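Local coordinates for aldo-keto reductase family 1, member B4 (Aldose reductase) (Schistosoma japonicum, PDB 4HBK), which probably catalyses the NADPH-dependent reduction of aldehydes, including the open-chain forms of sugars, to alcohols, at residues Ile106-Lys111 with Asn136-Tyr141; Asn42-Pro47 with Val187-Leu192. One frame throughout, in Å; residues are numbered along the deposited sequence.

Contact 1. Residues Ile106-Lys111 with Asn136-Tyr141; sequences IFITSK and NYLDLY
D139 reaches across to the start of strand 107-112 and grips it in two ways. Its OD2 accepts the backbone N-H of I108 at 2.9 Å between N and OD2. The bond is nearly straight at 165°, although the donor arrives on the anti side of the carboxylate and 34° out of its plane. D139 CB meanwhile sits 3.6 Å from the centroid of the F107 ring, almost on the ring normal, a CH-pi contact. With CG anti to the backbone N (chi1 -166°), the F107 ring ends up closer to the partner segment than its CB bond alone would suggest. OD2 also takes a salt bridge from R103, so two donors hold it, while OD1 reaches I106 O and Y137 OH through one water.

L140 is the next large contributor: its CB lies 3.6 Å from F107 CE1 and 3.5 Å from T109 OG1. T109 and L140 run alongside each other, as bridged partners on one face of the sheet do. Backbone bonds L140 N to I108 O (3.2 Å) and S110 N to L140 O (3.0 Å) give the parallel pattern. On the other face, S110 CB meets L138 CD1 at 3.9 Å, and the Y141 hydroxyl shares a water with K111 O.

These are neighbouring strands of the beta-alpha-beta unit 107-112, 119-133, 138-143 in the (beta/alpha)8, or TIM, barrel of the aldo/keto reductases. Helix 119-133 covers the face bearing S110, L138 and Y141, strand 75-77 flanks 107-112 on one side, and strand 187-193 flanks 138-143 on the other.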
loop_
_atom_site.group_PDB
_atom_site.type_symbol
_atom_site.label_atom_id
_atom_site.label_comp_id
_atom_site.label_asym_id
_atom_site.label_seq_id
_atom_site.Cartn_x
_atom_site.Cartn_y
_atom_site.Cartn_z
ATOM N N ILE A 106 10.089 -10.903 8.005
ATOM C CA ILE A 106 8.820 -10.344 7.550
ATOM C C ILE A 106 8.979 -8.866 7.248
ATOM O O ILE A 106 9.713 -8.156 7.939
ATOM C CB ILE A 106 7.709 -10.487 8.611
ATOM C CG1 ILE A 106 7.737 -11.881 9.231
ATOM C CG2 ILE A 106 6.340 -10.207 7.998
ATOM C CD1 ILE A 106 7.326 -12.984 8.274
ATOM N N PHE A 107 8.275 -8.408 6.220
ATOM C CA PHE A 107 8.236 -6.995 5.875
ATOM C C PHE A 107 6.895 -6.415 6.322
ATOM O O PHE A 107 5.849 -6.816 5.822
ATOM C CB PHE A 107 8.401 -6.837 4.365
ATOM C CG PHE A 107 8.700 -5.436 3.924
ATOM C CD1 PHE A 107 7.703 -4.474 3.893
ATOM C CD2 PHE A 107 9.978 -5.088 3.506
ATOM C CE1 PHE A 107 7.979 -3.175 3.459
ATOM C CE2 PHE A 107 10.260 -3.799 3.076
ATOM C CZ PHE A 107 9.260 -2.837 3.058
ATOM N N ILE A 108 6.922 -5.473 7.258
ATOM C CA ILE A 108 5.697 -4.901 7.804
ATOM C C ILE A 108 5.541 -3.428 7.434
ATOM O O ILE A 108 6.396 -2.598 7.755
ATOM C CB ILE A 108 5.698 -4.972 9.331
ATOM C CG1 ILE A 108 5.953 -6.407 9.800
ATOM C CG2 ILE A 108 4.399 -4.399 9.888
ATOM C CD1 ILE A 108 4.775 -7.323 9.582
ATOM N N THR A 109 4.429 -3.102 6.789
ATOM C CA THR A 109 4.129 -1.727 6.429
ATOM C C THR A 109 2.961 -1.209 7.238
ATOM O O THR A 109 1.967 -1.913 7.439
ATOM C CB THR A 109 3.732 -1.609 4.951
ATOM O OG1 THR A 109 4.853 -1.959 4.124
ATOM C CG2 THR A 109 3.273 -0.186 4.632
ATOM N N SER A 110 3.079 0.022 7.717
ATOM C CA SER A 110 1.918 0.722 8.238
ATOM C C SER A 110 1.892 2.132 7.678
ATOM O O SER A 110 2.793 2.534 6.938
ATOM C CB SER A 110 1.882 0.750 9.762
ATOM O OG SER A 110 0.645 1.309 10.192
ATOM N N LYS A 111 0.855 2.882 8.021
ATOM C CA LYS A 111 0.654 4.177 7.394
ATOM C C LYS A 111 0.189 5.199 8.415
ATOM O O LYS A 111 -0.631 4.904 9.295
ATOM C CB LYS A 111 -0.359 4.069 6.254
ATOM C CG LYS A 111 -0.204 2.829 5.378
ATOM C CD LYS A 111 -1.066 2.933 4.114
ATOM C CE LYS A 111 -1.039 1.642 3.276
ATOM N NZ LYS A 111 -1.596 0.441 3.976
ATOM N N ASN A 136 9.045 -3.472 17.390
ATOM C CA ASN A 136 9.958 -2.414 17.811
ATOM C C ASN A 136 10.264 -1.454 16.681
ATOM O O ASN A 136 10.705 -0.338 16.924
ATOM C CB ASN A 136 11.256 -2.987 18.382
ATOM C CG ASN A 136 10.998 -3.938 19.529
ATOM O OD1 ASN A 136 10.284 -3.616 20.475
ATOM N ND2 ASN A 136 11.544 -5.129 19.430
ATOM N N TYR A 137 10.028 -1.895 15.451
ATOM C CA TYR A 137 10.225 -1.047 14.278
ATOM C C TYR A 137 9.328 -1.510 13.130
ATOM O O TYR A 137 8.854 -2.649 13.122
ATOM C CB TYR A 137 11.691 -1.066 13.828
ATOM C CG TYR A 137 12.112 -2.389 13.233
ATOM C CD1 TYR A 137 11.953 -2.645 11.874
ATOM C CD2 TYR A 137 12.649 -3.394 14.035
ATOM C CE1 TYR A 137 12.327 -3.860 11.331
ATOM C CE2 TYR A 137 13.029 -4.614 13.500
ATOM C CZ TYR A 137 12.865 -4.844 12.154
ATOM O OH TYR A 137 13.253 -6.056 11.618
ATOM N N LEU A 138 9.101 -0.614 12.173
ATOM C CA LEU A 138 8.346 -0.922 10.966
ATOM C C LEU A 138 9.334 -0.982 9.821
ATOM O O LEU A 138 10.321 -0.250 9.810
ATOM C CB LEU A 138 7.302 0.172 10.677
ATOM C CG LEU A 138 6.173 0.402 11.688
ATOM C CD1 LEU A 138 5.370 1.661 11.363
ATOM C CD2 LEU A 138 5.243 -0.807 11.738
ATOM N N ASP A 139 9.093 -1.858 8.856
ATOM C CA ASP A 139 9.933 -1.861 7.669
ATOM C C ASP A 139 9.629 -0.658 6.784
ATOM O O ASP A 139 10.534 -0.092 6.164
ATOM C CB ASP A 139 9.772 -3.162 6.893
ATOM C CG ASP A 139 10.324 -4.343 7.654
ATOM O OD1 ASP A 139 11.543 -4.575 7.555
ATOM O OD2 ASP A 139 9.544 -5.017 8.365
ATOM N N LEU A 140 8.359 -0.269 6.743
ATOM C CA LEU A 140 7.924 0.813 5.869
ATOM C C LEU A 140 6.764 1.585 6.518
ATOM O O LEU A 140 5.843 0.984 7.082
ATOM C CB LEU A 140 7.512 0.249 4.494
ATOM C CG LEU A 140 7.089 1.248 3.408
ATOM C CD1 LEU A 140 8.189 2.268 3.169
ATOM C CD2 LEU A 140 6.650 0.563 2.087
ATOM N N TYR A 141 6.821 2.914 6.438
ATOM C CA TYR A 141 5.790 3.776 7.002
ATOM C C TYR A 141 5.472 4.850 5.976
ATOM O O TYR A 141 6.339 5.641 5.603
ATOM C CB TYR A 141 6.302 4.418 8.293
ATOM C CG TYR A 141 5.239 4.939 9.257
ATOM C CD1 TYR A 141 4.073 4.213 9.525
ATOM C CD2 TYR A 141 5.431 6.139 9.940
ATOM C CE1 TYR A 141 3.114 4.692 10.435
ATOM C CE2 TYR A 141 4.494 6.621 10.841
ATOM C CZ TYR A 141 3.341 5.904 11.093
ATOM O OH TYR A 141 2.433 6.418 11.999
HETATM O O HOH W 1 12.557 -6.792 8.688
HETATM O O HOH W 2 0.211 4.921 11.942
#

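Contact 2. Residues Asn42-Pro47 with Val187-Leu192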
loop_
_atom_site.group_PDB
_atom_site.type_symbol
_atom_site.label_atom_id
_atom_site.label_comp_id
_atom_site.label_asym_id
_atom_site.label_seq_id
_atom_site.Cartn_x
_atom_site.Cartn_y
_atom_site.Cartn_z
ATOM N N ASN A 42 17.340 2.756 -0.846
ATOM C CA ASN A 42 18.187 2.798 0.346
ATOM C C ASN A 42 18.923 1.481 0.581
ATOM O O ASN A 42 19.495 1.259 1.647
ATOM C CB ASN A 42 17.367 3.164 1.586
ATOM C CG ASN A 42 16.297 2.129 1.904
ATOM O OD1 ASN A 42 16.218 1.093 1.251
ATOM N ND2 ASN A 42 15.478 2.402 2.919
ATOM N N GLY A 43 18.899 0.602 -0.413
ATOM C CA GLY A 43 19.626 -0.649 -0.323
ATOM C C GLY A 43 18.802 -1.801 0.222
ATOM O O GLY A 43 19.159 -2.960 0.022
ATOM N N ARG A 44 17.698 -1.492 0.904
ATOM C CA ARG A 44 16.843 -2.538 1.472
ATOM C C ARG A 44 15.907 -3.144 0.419
ATOM O O ARG A 44 15.661 -2.541 -0.631
ATOM C CB ARG A 44 16.056 -1.988 2.664
ATOM C CG ARG A 44 16.945 -1.370 3.738
ATOM C CD ARG A 44 16.131 -0.793 4.877
ATOM N NE ARG A 44 16.965 -0.042 5.814
ATOM C CZ ARG A 44 17.591 -0.590 6.849
ATOM N NH1 ARG A 44 17.477 -1.898 7.072
ATOM N NH2 ARG A 44 18.319 0.168 7.666
ATOM N N SER A 45 15.400 -4.342 0.695
ATOM C CA SER A 45 14.510 -5.036 -0.239
ATOM C C SER A 45 13.096 -5.127 0.283
ATOM O O SER A 45 12.868 -5.197 1.497
ATOM C CB SER A 45 15.005 -6.454 -0.502
ATOM O OG SER A 45 16.310 -6.411 -1.052
ATOM N N ILE A 46 12.152 -5.173 -0.650
ATOM C CA ILE A 46 10.758 -5.393 -0.307
ATOM C C ILE A 46 10.152 -6.509 -1.161
ATOM O O ILE A 46 10.267 -6.484 -2.382
ATOM C CB ILE A 46 9.947 -4.089 -0.489
ATOM C CG1 ILE A 46 8.475 -4.304 -0.120
ATOM C CG2 ILE A 46 10.106 -3.563 -1.914
ATOM C CD1 ILE A 46 7.670 -3.009 -0.042
ATOM N N PRO A 47 9.497 -7.489 -0.519
ATOM C CA PRO A 47 8.834 -8.607 -1.205
ATOM C C PRO A 47 7.758 -8.125 -2.168
ATOM O O PRO A 47 6.982 -7.235 -1.822
ATOM C CB PRO A 47 8.205 -9.390 -0.054
ATOM C CG PRO A 47 9.091 -9.080 1.130
ATOM C CD PRO A 47 9.406 -7.623 0.945
ATOM N N VAL A 187 11.637 3.229 12.246
ATOM C CA VAL A 187 11.204 2.877 10.899
ATOM C C VAL A 187 12.426 2.708 9.991
ATOM O O VAL A 187 13.350 3.502 10.068
ATOM C CB VAL A 187 10.276 3.976 10.343
ATOM C CG1 VAL A 187 10.095 3.827 8.863
ATOM C CG2 VAL A 187 8.918 3.951 11.069
ATOM N N LYS A 188 12.440 1.681 9.137
ATOM C CA LYS A 188 13.591 1.474 8.241
ATOM C C LYS A 188 13.516 2.317 6.970
ATOM O O LYS A 188 14.526 2.867 6.511
ATOM C CB LYS A 188 13.745 0.008 7.860
ATOM C CG LYS A 188 13.921 -0.940 9.030
ATOM C CD LYS A 188 15.160 -0.631 9.840
ATOM C CE LYS A 188 15.556 -1.828 10.699
ATOM N NZ LYS A 188 16.755 -1.558 11.549
ATOM N N SER A 189 12.322 2.396 6.386
ATOM C CA SER A 189 12.125 3.142 5.147
ATOM C C SER A 189 10.825 3.914 5.262
ATOM O O SER A 189 9.892 3.459 5.917
ATOM C CB SER A 189 12.040 2.192 3.950
ATOM O OG SER A 189 13.162 1.328 3.860
ATOM N N ILE A 190 10.761 5.081 4.634
ATOM C CA ILE A 190 9.534 5.870 4.616
ATOM C C ILE A 190 9.055 6.110 3.180
ATOM O O ILE A 190 9.844 6.040 2.239
ATOM C CB ILE A 190 9.744 7.216 5.344
ATOM C CG1 ILE A 190 11.023 7.891 4.833
ATOM C CG2 ILE A 190 9.823 6.994 6.859
ATOM C CD1 ILE A 190 11.334 9.222 5.534
ATOM N N GLY A 191 7.766 6.389 3.008
ATOM C CA GLY A 191 7.220 6.597 1.678
ATOM C C GLY A 191 5.882 7.324 1.630
ATOM O O GLY A 191 5.438 7.903 2.622
ATOM N N LEU A 192 5.234 7.280 0.468
ATOM C CA LEU A 192 4.032 8.064 0.214
ATOM C C LEU A 192 2.891 7.188 -0.282
ATOM O O LEU A 192 3.114 6.166 -0.917
ATOM C CB LEU A 192 4.338 9.149 -0.827
ATOM C CG LEU A 192 5.516 10.073 -0.485
ATOM C CD1 LEU A 192 5.953 10.896 -1.694
ATOM C CD2 LEU A 192 5.185 10.981 0.688
HETATM O O HOH W 3 15.395 4.867 4.624
HETATM O O HOH W 4 17.208 3.019 7.448
#
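R44 and K188 cross at about a right angle, the arginine straight from CG to NE and the lysine bent at chi2 (-61°). That bend brings K188 CD to one face of the R44 guanidinium, 3.7 Å above its plane and offset toward the rim. K188 CB packs near the same group, 3.8 Å from R44 NE. The contact is therefore made by the lysine's methylene groups against a flat cation, K188 NZ remaining 4.5 Å from R44 NH2.

N42 meets S189 differently. Its ND2 donates to S189 OG at 2.7 Å with an N-H...O angle of 153°, and the hydroxyl lies close to the amide plane. CG of N42 stands between its backbone N and carbonyl carbon (chi1 63°), a setting that lets the other end of the amide act locally: OD1 accepts from R44 N at 3.0 Å, closing an Asx turn over G43. Both ends of the amide are thus tied, which should fix its rotation. N42 and R44 lie at the turn of the N-terminal hairpin (strands 38-39 and 45-46), K188 and S189 near the start of barrel strand 187-193, so the contact joins hairpin to barrel, away from the annotated sites.

Two waters complete the junction. One accepts from N42 ND2 and the other from R44 NH2, and both donate to K188 O.

Chemically this is a polar, partly hydrated contact. The two cations make no direct bond; R44 NH2 has its water and K188 a cation-pi contact with Y137, which may offset part of the repulsion. The specific anchor is the N42 to S189 bond.

The centres of contacts 1 and 2 lie about 9 Å apart, on the same side of the chain's centre. Along the sequence 42-47 comes first, then 106-111, 136-141 and 187-192, so contact 1 falls between the segments of contact 2. Strands 138-143 and 187-193 are neighbours in the barrel sheet, with L138 O to K188 N (2.9 Å) and Y141 O to G191 N (3.1 Å) as probable hydrogen bonds. F107 CE2 also packs 3.4 Å from S45 O. Contact 1 forms part of the barrel wall and includes K111, predicted to lower the active-site tyrosine's pKa. Contact 2 ties the hairpin turn to strand 187-193, consistent with the hairpin that closes the barrel's N-terminal end in this family.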